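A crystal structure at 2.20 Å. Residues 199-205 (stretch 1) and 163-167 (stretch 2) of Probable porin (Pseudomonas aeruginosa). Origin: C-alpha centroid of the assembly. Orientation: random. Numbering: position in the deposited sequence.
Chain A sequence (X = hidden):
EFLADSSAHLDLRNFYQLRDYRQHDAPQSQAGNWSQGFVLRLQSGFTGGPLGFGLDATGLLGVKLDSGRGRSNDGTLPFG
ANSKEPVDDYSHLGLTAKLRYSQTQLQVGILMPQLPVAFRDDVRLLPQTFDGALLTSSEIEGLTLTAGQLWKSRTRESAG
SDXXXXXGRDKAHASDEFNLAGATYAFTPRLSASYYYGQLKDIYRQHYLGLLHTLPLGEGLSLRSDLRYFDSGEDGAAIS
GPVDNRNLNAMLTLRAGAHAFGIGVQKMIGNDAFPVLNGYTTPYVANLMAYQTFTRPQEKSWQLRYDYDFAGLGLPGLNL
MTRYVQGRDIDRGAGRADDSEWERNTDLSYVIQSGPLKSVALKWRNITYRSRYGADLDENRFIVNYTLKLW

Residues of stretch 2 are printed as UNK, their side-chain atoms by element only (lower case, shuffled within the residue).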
# COMPACT_ATOMS: atom_id res chain seq x y z
N GLN A 199 0.30 -17.13 -0.68
CA GLN A 199 0.97 -18.22 0.03
C GLN A 199 2.46 -17.98 0.12
O GLN A 199 3.16 -18.08 -0.88
CB GLN A 199 0.74 -19.55 -0.68
CG GLN A 199 1.58 -20.70 -0.10
CD GLN A 199 1.60 -21.91 -1.03
OE1 GLN A 199 1.85 -21.78 -2.23
NE2 GLN A 199 1.29 -23.09 -0.48
N LEU A 200 2.94 -17.69 1.32
CA LEU A 200 4.38 -17.62 1.54
C LEU A 200 4.76 -19.04 1.89
O LEU A 200 4.50 -19.49 3.01
CB LEU A 200 4.72 -16.69 2.71
CG LEU A 200 5.97 -15.82 2.58
CD1 LEU A 200 6.52 -15.38 3.95
CD2 LEU A 200 7.03 -16.47 1.74
N LYS A 201 5.36 -19.74 0.94
CA LYS A 201 5.60 -21.18 1.05
C LYS A 201 6.25 -21.58 2.37
O LYS A 201 7.27 -21.02 2.77
CB LYS A 201 6.45 -21.69 -0.11
CG LYS A 201 6.39 -23.22 -0.25
CD LYS A 201 7.38 -23.74 -1.28
CE LYS A 201 7.19 -25.25 -1.52
NZ LYS A 201 7.24 -26.05 -0.26
N ASP A 202 5.64 -22.54 3.05
CA ASP A 202 6.08 -23.01 4.36
C ASP A 202 5.92 -22.05 5.54
O ASP A 202 6.35 -22.36 6.65
CB ASP A 202 7.51 -23.54 4.31
CG ASP A 202 7.58 -24.88 3.65
OD1 ASP A 202 6.60 -25.66 3.82
OD2 ASP A 202 8.59 -25.15 2.96
N ILE A 203 5.29 -20.90 5.32
CA ILE A 203 5.08 -19.96 6.42
C ILE A 203 3.60 -19.65 6.66
O ILE A 203 3.06 -19.96 7.72
CB ILE A 203 5.91 -18.67 6.22
CG1 ILE A 203 7.39 -19.01 6.28
CG2 ILE A 203 5.54 -17.61 7.28
CD1 ILE A 203 8.33 -17.85 6.01
N TYR A 204 2.94 -19.07 5.66
CA TYR A 204 1.51 -18.79 5.78
C TYR A 204 0.74 -18.81 4.46
O TYR A 204 1.32 -18.72 3.37
CB TYR A 204 1.25 -17.48 6.55
CG TYR A 204 1.42 -16.20 5.73
CD1 TYR A 204 2.68 -15.61 5.57
CD2 TYR A 204 0.33 -15.58 5.14
CE1 TYR A 204 2.83 -14.44 4.86
CE2 TYR A 204 0.47 -14.40 4.42
CZ TYR A 204 1.72 -13.84 4.28
OH TYR A 204 1.86 -12.68 3.56
N ARG A 205 -0.58 -18.95 4.59
CA ARG A 205 -1.56 -18.90 3.51
C ARG A 205 -2.58 -17.83 3.87
O ARG A 205 -2.95 -17.71 5.03
CB ARG A 205 -2.37 -20.20 3.45
CG ARG A 205 -1.71 -21.38 2.85
CD ARG A 205 -2.64 -22.60 2.96
NE ARG A 205 -1.90 -23.79 2.55
CZ ARG A 205 -2.33 -24.69 1.67
NH1 ARG A 205 -3.52 -24.55 1.09
NH2 ARG A 205 -1.55 -25.72 1.36
N UNK A 163 14.87 -12.83 1.12
CA UNK A 163 13.85 -13.81 1.51
C UNK A 163 12.79 -13.17 2.37
O UNK A 163 13.05 -12.20 3.10
c UNK A 163 14.44 -15.03 2.22
c UNK A 163 15.31 -15.85 1.31
o UNK A 163 16.06 -16.70 1.82
o UNK A 163 15.25 -15.63 0.08
N UNK A 164 11.59 -13.73 2.29
CA UNK A 164 10.39 -13.12 2.84
C UNK A 164 9.87 -13.82 4.10
O UNK A 164 10.06 -15.02 4.29
c UNK A 164 9.32 -14.10 -1.32
c UNK A 164 9.67 -12.14 0.62
s UNK A 164 8.73 -12.46 -0.87
c UNK A 164 9.31 -13.07 1.76
N UNK A 165 9.22 -13.05 4.95
CA UNK A 165 8.69 -13.59 6.19
C UNK A 165 7.55 -12.69 6.64
O UNK A 165 7.37 -11.60 6.09
c UNK A 165 12.31 -10.84 7.01
c UNK A 165 11.62 -12.01 6.74
c UNK A 165 11.92 -10.05 8.08
c UNK A 165 9.80 -13.71 7.25
c UNK A 165 10.56 -12.42 7.54
o UNK A 165 12.58 -8.88 8.35
c UNK A 165 10.86 -10.43 8.88
c UNK A 165 10.19 -11.60 8.61
N UNK A 166 6.76 -13.14 7.60
CA UNK A 166 5.70 -12.31 8.16
C UNK A 166 6.35 -11.16 8.91
O UNK A 166 7.26 -11.37 9.71
c UNK A 166 4.79 -13.09 9.13
c UNK A 166 3.37 -15.25 9.28
c UNK A 166 3.89 -12.11 9.92
c UNK A 166 3.99 -14.17 8.38
N UNK A 167 5.87 -9.94 8.65
CA UNK A 167 6.35 -8.74 9.33
C UNK A 167 6.25 -8.90 10.85
O UNK A 167 5.15 -9.14 11.37
c UNK A 167 5.53 -7.53 8.91
c UNK A 167 8.78 -6.47 9.54
c UNK A 167 5.99 -6.19 9.50
s UNK A 167 7.48 -5.53 8.72

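Position 163 carries four side-chain atoms: two carbons in a row, the second bonded to two oxygens, a short carboxylate. Its CA-to-CB bond points sideways to stretch 1, and the side chain makes no contact with it. The residue is Asp-163. An acidic group fits such a place, partly exposed and clear of the apolar contact that begins at the next residue.

Position 164 has three carbons and a sulfur in an unbranched chain, with the sulfur third and a terminal methyl after it. Its CB lies 4.1 Å from CD2 of Leu-200, and its backbone O is 3.6 Å from CD1 of the same leucine and 3.7 Å from CD1 of Ile-203. A thioether of this kind identifies Met-164. Methionine suits this buried site because its chain is apolar and flexible.

At position 165 one carbon leads to a six-carbon ring bearing a single oxygen, a phenol. The CA-to-CB bond points away from stretch 1, and the contact is made by the backbone: CA sits 3.6 Å from CD1 of Leu-200 and 4.3 Å from CD1 of Ile-203. The residue is Tyr-165. With its ring directed elsewhere, a bulky side chain can be carried here without separating the two stretches.

Position 166 has four carbons, forked at the first, with one arm a single methyl and the other two carbons long. Although its CA-to-CB bond runs sideways, the longer arm reaches back to stretch 1: its first carbon lies 3.4 Å from CD1 of Tyr-204, meeting the ring obliquely, and its end carbon lies 3.8 Å from CG2 of Ile-203. This beta-branched pattern is that of Ile-166. A branched aliphatic chain suits this buried position, filling space against both neighbours.

Position 167 again has an unbranched chain of two carbons, sulfur and a last carbon, and it makes no contact with stretch 1. It is Met-167. The residue is partly exposed; with no contact to stretch 1 to satisfy, a flexible, unbranched chain is easily accommodated.

The contact works by packing alone, with no hydrogen bond between the stretches and about 250 Å² buried in total. Stretch 1 makes a tight turn, held by Leu-200 N to Tyr-204 O (2.8 Å) and Tyr-204 N to Leu-200 O (3.1 Å). Within it Leu-200, Ile-203 and Tyr-204 all direct their CA-to-CB bonds toward stretch 2, offering an apolar surface to its backbone and to the side chains of Met-164 and Ile-166.

Stretch 2 (163-167) DMYIM
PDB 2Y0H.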